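Local coordinates for protein trehalose-6-phosphate phosphatase (Cryptococcus neoformans, PDB 5DX9) that belongs to the HAD superfamily and holds a magnesium ion and a glycan in a pocket between its core and cap domains, at residues Y63-R68 with G191-R196; A87-F92 with E182-A187; E173-K178 with D213-D218. One frame throughout, in Å; residues are numbered along the deposited sequence.

How the contacts relate
All three contacts reach one glycan pocket, with centres about 10 Å apart for contacts 1 and 2, about 11 Å for contacts 2 and 3, and about 13 Å for contacts 1 and 3. Contact 1 lies inside the core domain, and 63-68 ends at the phosphate of G6P. Contacts 2 and 3 join that core to neighbouring strands of the antiparallel cap sheet. Ser66 O lies 2.9 Å from His89 N, tying contact 1 to contact 2, and Glu182 O lies 2.6 Å from Leu175 N, tying contact 2 to contact 3. Contact 3 reaches the glucose GLC and passes beside the magnesium ion, about 4 Å from the Asp213 side chain.

Contact 1. Residues Y63-R68 with G191-R196; sequences YLISGR and GEIVRR. With G6P (6-O-phosphono-alpha-D-glucopyranose), chain B.
Two groups meet the hydroxyl of Ser66, one residue beyond the Ile65 that packs on Ile193 and Val194. Ser66 OG accepts the backbone N-H of Arg68 at 2.9 Å in a nearly straight bond (166°), which makes an ST turn, and it also donates to G6P O1P, at a modelled length too short to be trusted. With chi1 at 177° the hydroxyl stands beside the carbonyl carbon of Ser66, where it meets both Arg68 N and the phosphate. The next residue adds a second hold: Gly67 N donates to G6P O3P at 2.7 Å. Arg68 bends at chi2 and lays its guanidinium under the sugar, with G6P O2 3.6 Å above the plane and over its centre. Asp28 forms a salt bridge with the same guanidinium, and Phe72 a cation-pi contact.

The contact between the segments is wholly apolar and small. Extended along chi2 (-174°), Ile65 sends CD1 out as its one touching atom. This methyl meets Val194 CG2 at 3.7 Å and Ile193 CG2 at 3.9 Å. Ile65 crosses Val194 at about a right angle but slides past Ile193, whose CG1 branch leads away from the strand.

Strand 60-65 runs between strands 21-25 and 84-87 in the HAD core sheet, and helix 190-200 packs against it. Met219 of helix 217-225 touches both Ile65 and Val194, while Leu24 of strand 21-25 touches Val194, so the methyl cluster joins two helices to adjacent strands.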
loop_
_atom_site.group_PDB
_atom_site.type_symbol
_atom_site.label_atom_id
_atom_site.label_comp_id
_atom_site.label_asym_id
_atom_site.label_seq_id
_atom_site.Cartn_x
_atom_site.Cartn_y
_atom_site.Cartn_z
ATOM N N TYR A 63 -5.801 5.779 5.481
ATOM C CA TYR A 63 -5.558 5.633 4.054
ATOM C C TYR A 63 -5.614 4.174 3.637
ATOM O O TYR A 63 -5.255 3.283 4.408
ATOM C CB TYR A 63 -4.191 6.204 3.669
ATOM C CG TYR A 63 -4.177 7.671 3.304
ATOM C CD1 TYR A 63 -4.067 8.072 1.979
ATOM C CD2 TYR A 63 -4.255 8.653 4.281
ATOM C CE1 TYR A 63 -4.042 9.410 1.637
ATOM C CE2 TYR A 63 -4.233 9.994 3.949
ATOM C CZ TYR A 63 -4.126 10.368 2.625
ATOM O OH TYR A 63 -4.101 11.704 2.286
ATOM N N LEU A 64 -6.069 3.935 2.415
ATOM C CA LEU A 64 -5.838 2.659 1.760
ATOM C C LEU A 64 -4.685 2.850 0.786
ATOM O O LEU A 64 -4.659 3.822 0.032
ATOM C CB LEU A 64 -7.089 2.163 1.034
ATOM C CG LEU A 64 -8.340 1.920 1.882
ATOM C CD1 LEU A 64 -9.413 1.237 1.049
ATOM C CD2 LEU A 64 -8.011 1.097 3.115
ATOM N N ILE A 65 -3.716 1.943 0.823
ATOM C CA ILE A 65 -2.596 1.992 -0.105
ATOM C C ILE A 65 -2.574 0.693 -0.889
ATOM O O ILE A 65 -2.243 -0.364 -0.352
ATOM C CB ILE A 65 -1.256 2.216 0.619
ATOM C CG1 ILE A 65 -1.323 3.501 1.449
ATOM C CG2 ILE A 65 -0.110 2.283 -0.380
ATOM C CD1 ILE A 65 -0.008 3.896 2.089
ATOM N N SER A 66 -2.948 0.775 -2.161
ATOM C CA SER A 66 -3.228 -0.418 -2.945
ATOM C C SER A 66 -2.667 -0.350 -4.361
ATOM O O SER A 66 -2.320 0.723 -4.852
ATOM C CB SER A 66 -4.739 -0.650 -2.998
ATOM O OG SER A 66 -5.056 -1.769 -3.801
ATOM N N GLY A 67 -2.577 -1.505 -5.010
ATOM C CA GLY A 67 -2.187 -1.562 -6.407
ATOM C C GLY A 67 -3.412 -1.411 -7.285
ATOM O O GLY A 67 -3.314 -1.300 -8.508
ATOM N N ARG A 68 -4.577 -1.411 -6.644
ATOM C CA ARG A 68 -5.848 -1.242 -7.330
ATOM C C ARG A 68 -5.953 0.096 -8.058
ATOM O O ARG A 68 -5.224 1.048 -7.760
ATOM C CB ARG A 68 -7.004 -1.372 -6.337
ATOM C CG ARG A 68 -7.255 -2.785 -5.851
ATOM C CD ARG A 68 -8.016 -3.602 -6.882
ATOM N NE ARG A 68 -8.345 -4.929 -6.366
ATOM C CZ ARG A 68 -9.270 -5.725 -6.887
ATOM N NH1 ARG A 68 -9.969 -5.328 -7.943
ATOM N NH2 ARG A 68 -9.503 -6.914 -6.348
ATOM N N GLY A 191 5.738 2.698 -0.729
ATOM C CA GLY A 191 6.627 3.244 0.280
ATOM C C GLY A 191 6.706 4.759 0.236
ATOM O O GLY A 191 6.730 5.418 1.276
ATOM N N GLU A 192 6.749 5.314 -0.971
ATOM C CA GLU A 192 6.845 6.760 -1.132
ATOM C C GLU A 192 5.580 7.450 -0.641
ATOM O O GLU A 192 5.628 8.577 -0.155
ATOM C CB GLU A 192 7.114 7.126 -2.594
ATOM C CG GLU A 192 8.527 6.813 -3.051
ATOM C CD GLU A 192 9.566 7.569 -2.250
ATOM O OE1 GLU A 192 9.216 8.612 -1.655
ATOM O OE2 GLU A 192 10.731 7.120 -2.210
ATOM N N ILE A 193 4.449 6.768 -0.777
ATOM C CA ILE A 193 3.179 7.304 -0.307
ATOM C C ILE A 193 3.179 7.408 1.213
ATOM O O ILE A 193 2.763 8.417 1.780
ATOM C CB ILE A 193 1.996 6.435 -0.756
ATOM C CG1 ILE A 193 1.924 6.385 -2.285
ATOM C CG2 ILE A 193 0.698 6.954 -0.163
ATOM C CD1 ILE A 193 1.872 7.749 -2.946
ATOM N N VAL A 194 3.653 6.348 1.863
ATOM C CA VAL A 194 3.761 6.318 3.314
ATOM C C VAL A 194 4.622 7.470 3.816
ATOM O O VAL A 194 4.314 8.091 4.830
ATOM C CB VAL A 194 4.360 4.989 3.805
ATOM C CG1 VAL A 194 4.631 5.045 5.303
ATOM C CG2 VAL A 194 3.441 3.823 3.448
ATOM N N ARG A 195 5.697 7.753 3.088
ATOM C CA ARG A 195 6.623 8.809 3.475
ATOM C C ARG A 195 6.000 10.183 3.271
ATOM O O ARG A 195 6.158 11.074 4.105
ATOM C CB ARG A 195 7.926 8.687 2.687
ATOM C CG ARG A 195 8.604 7.344 2.880
ATOM C CD ARG A 195 10.093 7.498 3.082
ATOM N NE ARG A 195 10.806 7.662 1.820
ATOM C CZ ARG A 195 11.213 6.648 1.064
ATOM N NH1 ARG A 195 10.967 5.399 1.440
ATOM N NH2 ARG A 195 11.861 6.882 -0.070
ATOM N N ARG A 196 5.296 10.350 2.156
ATOM C CA ARG A 196 4.513 11.556 1.923
ATOM C C ARG A 196 3.555 11.798 3.085
ATOM O O ARG A 196 3.448 12.913 3.593
ATOM C CB ARG A 196 3.733 11.451 0.615
ATOM C CG ARG A 196 2.668 12.525 0.445
ATOM C CD ARG A 196 1.592 12.074 -0.524
ATOM N NE ARG A 196 0.498 13.037 -0.610
ATOM C CZ ARG A 196 0.391 13.955 -1.561
ATOM N NH1 ARG A 196 1.310 14.032 -2.515
ATOM N NH2 ARG A 196 -0.636 14.794 -1.563
HETATM C C1 G6P B . -5.432 -7.287 -7.310
HETATM C C2 G6P B . -5.719 -6.336 -8.464
HETATM C C3 G6P B . -4.480 -6.079 -9.299
HETATM C C4 G6P B . -3.382 -5.489 -8.439
HETATM C C5 G6P B . -3.182 -6.179 -7.075
HETATM C C6 G6P B . -2.760 -5.174 -5.986
HETATM O O1 G6P B . -5.170 -8.621 -7.749
HETATM O O2 G6P B . -6.760 -6.884 -9.271
HETATM O O3 G6P B . -4.763 -5.121 -10.328
HETATM O O4 G6P B . -2.203 -5.561 -9.251
HETATM O O5 G6P B . -4.345 -6.809 -6.516
HETATM O O6 G6P B . -3.781 -5.041 -4.967
HETATM P P G6P B . -3.412 -4.587 -3.447
HETATM O O1P G6P B . -4.604 -3.785 -2.722
HETATM O O2P G6P B . -3.134 -5.800 -2.645
HETATM O O3P G6P B . -2.092 -3.672 -3.546
#

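Contact 2. Residues A87-F92 with E182-A187; sequences AEHGSF and EVRPLA. With G6P (6-O-phosphono-alpha-D-glucopyranose), chain B.
His89 reaches across to strand 180-185 and touches it from CB to the end of its ring. CB rests on Arg184 CD at 4.0 Å, the arginine methylene lying oblique to the imidazole. Further out, His89 CD2 lies 3.4 Å from Glu182 OE1, which sits in the ring plane at its edge. At the tip, His89 NE2 donates to Glu182 OE2 over 2.8 Å, in a bent bond of 146°. The ring and carboxylate planes stand 69° apart, and the N-H reaches OE2 from above the carboxylate plane.

Glu182 comes from the opposite direction on an extended chain whose CG is anti to the backbone N (chi1 -168°). Its OE2 is gripped twice, since G6P O4 also donates to it at 2.6 Å. A salt bridge from Lys135 holds OE1. With both oxygens engaged, the rotation of the carboxylate is probably held, and His89 acts as a second-shell residue behind it. The extended chain of Arg184 carries its guanidinium to the end of the strand, where NH1 bonds Pro185 O at 3.0 Å, in the guanidinium plane.

Ser91 OG adds a bond to Glu88 O, at 3.0 Å, within the loop that presents His89. Ser91 and Phe92 both face Ala87, a classic beta bulge in the hairpin linking core strands 84-87 and 92-94. A histidine-carboxylate hydrogen bond thus spans the buried core-cap interface of this HAD fold, at the wall of its sugar pocket.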
loop_
_atom_site.group_PDB
_atom_site.type_symbol
_atom_site.label_atom_id
_atom_site.label_comp_id
_atom_site.label_asym_id
_atom_site.label_seq_id
_atom_site.Cartn_x
_atom_site.Cartn_y
_atom_site.Cartn_z
ATOM N N ALA A 87 -3.920 4.704 -5.125
ATOM C CA ALA A 87 -4.193 3.680 -6.124
ATOM C C ALA A 87 -2.994 3.412 -7.019
ATOM O O ALA A 87 -2.151 4.284 -7.229
ATOM C CB ALA A 87 -5.396 4.078 -6.968
ATOM N N GLU A 88 -2.933 2.189 -7.535
ATOM C CA GLU A 88 -1.915 1.785 -8.498
ATOM C C GLU A 88 -0.501 1.994 -7.964
ATOM O O GLU A 88 0.365 2.538 -8.650
ATOM C CB GLU A 88 -2.114 2.536 -9.819
ATOM C CG GLU A 88 -3.541 2.423 -10.352
ATOM C CD GLU A 88 -3.662 2.750 -11.828
ATOM O OE1 GLU A 88 -2.706 2.483 -12.584
ATOM O OE2 GLU A 88 -4.722 3.271 -12.232
ATOM N N HIS A 89 -0.289 1.562 -6.723
ATOM C CA HIS A 89 1.040 1.528 -6.119
ATOM C C HIS A 89 1.647 2.910 -5.919
ATOM O O HIS A 89 2.855 3.093 -6.060
ATOM C CB HIS A 89 1.975 0.662 -6.966
ATOM C CG HIS A 89 1.511 -0.753 -7.104
ATOM N ND1 HIS A 89 1.761 -1.715 -6.151
ATOM C CD2 HIS A 89 0.795 -1.366 -8.079
ATOM C CE1 HIS A 89 1.226 -2.862 -6.533
ATOM N NE2 HIS A 89 0.634 -2.675 -7.700
ATOM N N GLY A 90 0.806 3.880 -5.580
ATOM C CA GLY A 90 1.288 5.209 -5.255
ATOM C C GLY A 90 1.463 6.114 -6.457
ATOM O O GLY A 90 2.159 7.129 -6.383
ATOM N N SER A 91 0.834 5.749 -7.569
ATOM C CA SER A 91 0.843 6.598 -8.754
ATOM C C SER A 91 -0.317 7.590 -8.689
ATOM O O SER A 91 -0.354 8.571 -9.433
ATOM C CB SER A 91 0.764 5.753 -10.024
ATOM O OG SER A 91 -0.458 5.046 -10.081
ATOM N N PHE A 92 -1.262 7.325 -7.790
ATOM C CA PHE A 92 -2.388 8.224 -7.558
ATOM C C PHE A 92 -2.698 8.332 -6.072
ATOM O O PHE A 92 -2.542 7.364 -5.325
ATOM C CB PHE A 92 -3.628 7.749 -8.312
ATOM C CG PHE A 92 -3.473 7.770 -9.801
ATOM C CD1 PHE A 92 -3.409 8.974 -10.483
ATOM C CD2 PHE A 92 -3.396 6.590 -10.522
ATOM C CE1 PHE A 92 -3.267 9.002 -11.855
ATOM C CE2 PHE A 92 -3.255 6.611 -11.897
ATOM C CZ PHE A 92 -3.191 7.819 -12.564
ATOM N N GLU A 182 2.555 -7.664 -12.951
ATOM C CA GLU A 182 2.181 -6.262 -13.065
ATOM C C GLU A 182 3.382 -5.394 -13.411
ATOM O O GLU A 182 4.495 -5.641 -12.951
ATOM C CB GLU A 182 1.538 -5.769 -11.770
ATOM C CG GLU A 182 0.867 -4.412 -11.902
ATOM C CD GLU A 182 0.096 -4.022 -10.659
ATOM O OE1 GLU A 182 -0.669 -3.031 -10.717
ATOM O OE2 GLU A 182 0.253 -4.709 -9.624
ATOM N N VAL A 183 3.156 -4.385 -14.240
ATOM C CA VAL A 183 4.208 -3.434 -14.569
ATOM C C VAL A 183 3.766 -2.059 -14.111
ATOM O O VAL A 183 2.652 -1.631 -14.406
ATOM C CB VAL A 183 4.522 -3.408 -16.076
ATOM C CG1 VAL A 183 5.671 -2.451 -16.355
ATOM C CG2 VAL A 183 4.851 -4.805 -16.574
ATOM N N ARG A 184 4.635 -1.382 -13.369
ATOM C CA ARG A 184 4.340 -0.048 -12.858
ATOM C C ARG A 184 5.476 0.897 -13.192
ATOM O O ARG A 184 6.559 0.457 -13.568
ATOM C CB ARG A 184 4.123 -0.067 -11.344
ATOM C CG ARG A 184 5.389 -0.361 -10.543
ATOM C CD ARG A 184 5.278 0.155 -9.116
ATOM N NE ARG A 184 6.240 -0.489 -8.229
ATOM C CZ ARG A 184 7.519 -0.140 -8.117
ATOM N NH1 ARG A 184 8.014 0.856 -8.843
ATOM N NH2 ARG A 184 8.309 -0.796 -7.278
ATOM N N PRO A 185 5.230 2.205 -13.052
ATOM C CA PRO A 185 6.308 3.180 -13.201
ATOM C C PRO A 185 7.376 2.921 -12.151
ATOM O O PRO A 185 7.042 2.614 -11.004
ATOM C CB PRO A 185 5.609 4.524 -12.975
ATOM C CG PRO A 185 4.161 4.254 -13.228
ATOM C CD PRO A 185 3.939 2.847 -12.761
ATOM N N LEU A 186 8.640 3.031 -12.543
ATOM C CA LEU A 186 9.746 2.717 -11.651
ATOM C C LEU A 186 9.811 3.653 -10.452
ATOM O O LEU A 186 10.213 3.246 -9.364
ATOM C CB LEU A 186 11.074 2.770 -12.411
ATOM C CG LEU A 186 12.327 2.576 -11.553
ATOM C CD1 LEU A 186 12.363 1.170 -10.963
ATOM C CD2 LEU A 186 13.591 2.866 -12.358
ATOM N N ALA A 187 9.405 4.903 -10.654
ATOM C CA ALA A 187 9.653 5.957 -9.673
ATOM C C ALA A 187 8.567 6.076 -8.604
ATOM O O ALA A 187 8.652 6.931 -7.724
ATOM C CB ALA A 187 9.831 7.292 -10.386
HETATM C C1 G6P B . -5.432 -7.287 -7.310
HETATM C C2 G6P B . -5.719 -6.336 -8.464
HETATM C C3 G6P B . -4.480 -6.079 -9.299
HETATM C C4 G6P B . -3.382 -5.489 -8.439
HETATM C C5 G6P B . -3.182 -6.179 -7.075
HETATM C C6 G6P B . -2.760 -5.174 -5.986
HETATM O O1 G6P B . -5.170 -8.621 -7.749
HETATM O O2 G6P B . -6.760 -6.884 -9.271
HETATM O O3 G6P B . -4.763 -5.121 -10.328
HETATM O O4 G6P B . -2.203 -5.561 -9.251
HETATM O O5 G6P B . -4.345 -6.809 -6.516
HETATM O O6 G6P B . -3.781 -5.041 -4.967
HETATM P P G6P B . -3.412 -4.587 -3.447
HETATM O O1P G6P B . -4.604 -3.785 -2.722
HETATM O O2P G6P B . -3.134 -5.800 -2.645
HETATM O O3P G6P B . -2.092 -3.672 -3.546
#

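Contact 3. Residues E173-K178 with D213-D218; sequences EVLVGK and DKTDED. With GLC (alpha-D-glucopyranose), chain C.
Leu175 makes the apolar part of the contact, its CD1 meeting Thr215 CG2 at 3.9 Å. The two side chains cross at about a right angle, and CD2 of the leucine lies only slightly farther from the same methyl. Thr215 CG2 faces the leucine from beside its own backbone N, anti to the carbonyl carbon, while OG1 turns to Lys190. At Val176 the backbone takes over: its O accepts from water 1 at 3.0 Å, which also donates weakly to Asp213 OD1. Gly177 CA approaches Asp213 OD2 to 4.0 Å. Lys178 N donates to water 2 at 3.1 Å, and this water makes a short bond of 2.6 Å to Asp213 OD2.

The lysine chain slides past the aspartate in the opposite direction, with Lys178 CG 3.9 Å from Asp213 OD2. Lys178 O accepts from GLC O2 at 3.0 Å and, over a longer bond, from O3.

Asp213 is steadied from its own segment: its N donates to Asp216 OD1 at 2.8 Å (165°), and OD1 receives Lys214 N. Between the two segments no direct hydrogen bond crosses; two waters, the Leu175-Thr215 methyls and the Gly177 and Lys178 carbons on Asp213 OD2 make the contact. The charge link runs from Lys178 NZ to Asp212, a magnesium ligand, leaving a water-mediated, partly charged seam beside the metal site that may allow some adjustment.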
loop_
_atom_site.group_PDB
_atom_site.type_symbol
_atom_site.label_atom_id
_atom_site.label_comp_id
_atom_site.label_asym_id
_atom_site.label_seq_id
_atom_site.Cartn_x
_atom_site.Cartn_y
_atom_site.Cartn_z
ATOM N N GLU A 173 8.965 -0.954 -13.285
ATOM C CA GLU A 173 9.275 -2.067 -12.400
ATOM C C GLU A 173 8.307 -3.199 -12.702
ATOM O O GLU A 173 7.108 -2.976 -12.863
ATOM C CB GLU A 173 9.189 -1.668 -10.925
ATOM C CG GLU A 173 9.710 -2.745 -9.968
ATOM C CD GLU A 173 11.155 -3.136 -10.252
ATOM O OE1 GLU A 173 12.014 -2.231 -10.341
ATOM O OE2 GLU A 173 11.435 -4.345 -10.398
ATOM N N VAL A 174 8.836 -4.412 -12.786
ATOM C CA VAL A 174 8.021 -5.576 -13.079
ATOM C C VAL A 174 7.727 -6.335 -11.801
ATOM O O VAL A 174 8.636 -6.839 -11.140
ATOM C CB VAL A 174 8.706 -6.505 -14.087
ATOM C CG1 VAL A 174 7.886 -7.774 -14.283
ATOM C CG2 VAL A 174 8.911 -5.777 -15.404
ATOM N N LEU A 175 6.446 -6.412 -11.464
ATOM C CA LEU A 175 6.010 -6.991 -10.206
ATOM C C LEU A 175 5.485 -8.408 -10.384
ATOM O O LEU A 175 4.631 -8.660 -11.233
ATOM C CB LEU A 175 4.928 -6.113 -9.576
ATOM C CG LEU A 175 5.262 -4.632 -9.387
ATOM C CD1 LEU A 175 4.039 -3.881 -8.876
ATOM C CD2 LEU A 175 6.444 -4.450 -8.438
ATOM N N VAL A 176 6.003 -9.333 -9.582
ATOM C CA VAL A 176 5.459 -10.684 -9.532
ATOM C C VAL A 176 4.482 -10.794 -8.366
ATOM O O VAL A 176 4.883 -10.968 -7.212
ATOM C CB VAL A 176 6.564 -11.744 -9.392
ATOM C CG1 VAL A 176 5.952 -13.126 -9.202
ATOM C CG2 VAL A 176 7.474 -11.722 -10.609
ATOM N N GLY A 177 3.197 -10.674 -8.675
ATOM C CA GLY A 177 2.169 -10.671 -7.658
ATOM C C GLY A 177 1.605 -12.054 -7.415
ATOM O O GLY A 177 2.154 -13.050 -7.883
ATOM N N LYS A 178 0.505 -12.110 -6.671
ATOM C CA LYS A 178 -0.144 -13.377 -6.363
ATOM C C LYS A 178 -0.929 -13.865 -7.569
ATOM O O LYS A 178 -2.042 -13.425 -7.822
ATOM C CB LYS A 178 -1.052 -13.239 -5.139
ATOM C CG LYS A 178 -0.317 -12.767 -3.896
ATOM C CD LYS A 178 -1.106 -13.025 -2.622
ATOM C CE LYS A 178 -0.234 -12.781 -1.390
ATOM N NZ LYS A 178 -1.014 -12.842 -0.116
ATOM N N ASP A 213 1.579 -8.508 0.475
ATOM C CA ASP A 213 2.372 -8.835 -0.708
ATOM C C ASP A 213 3.785 -8.275 -0.620
ATOM O O ASP A 213 4.100 -7.502 0.284
ATOM C CB ASP A 213 1.679 -8.307 -1.968
ATOM C CG ASP A 213 1.977 -9.150 -3.192
ATOM O OD1 ASP A 213 3.056 -9.781 -3.238
ATOM O OD2 ASP A 213 1.126 -9.187 -4.108
ATOM N N LYS A 214 4.633 -8.658 -1.571
ATOM C CA LYS A 214 6.006 -8.159 -1.615
ATOM C C LYS A 214 6.069 -6.646 -1.841
ATOM O O LYS A 214 6.988 -5.972 -1.361
ATOM C CB LYS A 214 6.800 -8.876 -2.708
ATOM C CG LYS A 214 8.201 -8.315 -2.903
ATOM C CD LYS A 214 8.981 -9.069 -3.974
ATOM C CE LYS A 214 10.350 -8.435 -4.202
ATOM N NZ LYS A 214 11.164 -9.193 -5.193
ATOM N N THR A 215 5.095 -6.120 -2.576
ATOM C CA THR A 215 5.034 -4.691 -2.860
ATOM C C THR A 215 4.804 -3.895 -1.575
ATOM O O THR A 215 5.109 -2.705 -1.502
ATOM C CB THR A 215 3.916 -4.363 -3.870
ATOM O OG1 THR A 215 2.646 -4.712 -3.307
ATOM C CG2 THR A 215 4.120 -5.134 -5.168
ATOM N N ASP A 216 4.266 -4.565 -0.563
ATOM C CA ASP A 216 3.950 -3.917 0.704
ATOM C C ASP A 216 5.176 -3.800 1.586
ATOM O O ASP A 216 5.171 -3.061 2.573
ATOM C CB ASP A 216 2.843 -4.679 1.428
ATOM C CG ASP A 216 1.547 -4.672 0.656
ATOM O OD1 ASP A 216 0.943 -5.753 0.483
ATOM O OD2 ASP A 216 1.137 -3.580 0.212
ATOM N N GLU A 217 6.228 -4.529 1.226
ATOM C CA GLU A 217 7.499 -4.432 1.931
ATOM C C GLU A 217 8.104 -3.038 1.755
ATOM O O GLU A 217 8.916 -2.598 2.570
ATOM C CB GLU A 217 8.478 -5.508 1.444
ATOM C CG GLU A 217 8.019 -6.942 1.708
ATOM C CD GLU A 217 8.000 -7.284 3.188
ATOM O OE1 GLU A 217 8.894 -6.808 3.915
ATOM O OE2 GLU A 217 7.088 -8.020 3.623
ATOM N N ASP A 218 7.713 -2.346 0.686
ATOM C CA ASP A 218 8.159 -0.969 0.477
ATOM C C ASP A 218 7.650 -0.089 1.613
ATOM O O ASP A 218 8.357 0.797 2.093
ATOM C CB ASP A 218 7.672 -0.423 -0.870
ATOM C CG ASP A 218 8.453 -0.977 -2.047
ATOM O OD1 ASP A 218 9.639 -1.332 -1.873
ATOM O OD2 ASP A 218 7.874 -1.053 -3.155
HETATM C C1 GLC C . -5.095 -9.535 -6.646
HETATM C C2 GLC C . -4.594 -10.899 -7.124
HETATM C C3 GLC C . -5.653 -11.610 -7.956
HETATM C C4 GLC C . -6.988 -11.668 -7.225
HETATM C C5 GLC C . -7.406 -10.278 -6.753
HETATM C C6 GLC C . -8.640 -10.325 -5.854
HETATM O O2 GLC C . -3.383 -10.721 -7.884
HETATM O O3 GLC C . -5.216 -12.942 -8.246
HETATM O O4 GLC C . -7.962 -12.234 -8.115
HETATM O O5 GLC C . -6.363 -9.661 -6.002
HETATM O O6 GLC C . -8.450 -11.282 -4.803
HETATM O O HOH W 1 4.632 -8.496 -5.567
HETATM O O HOH W 2 -0.812 -9.474 -5.800
#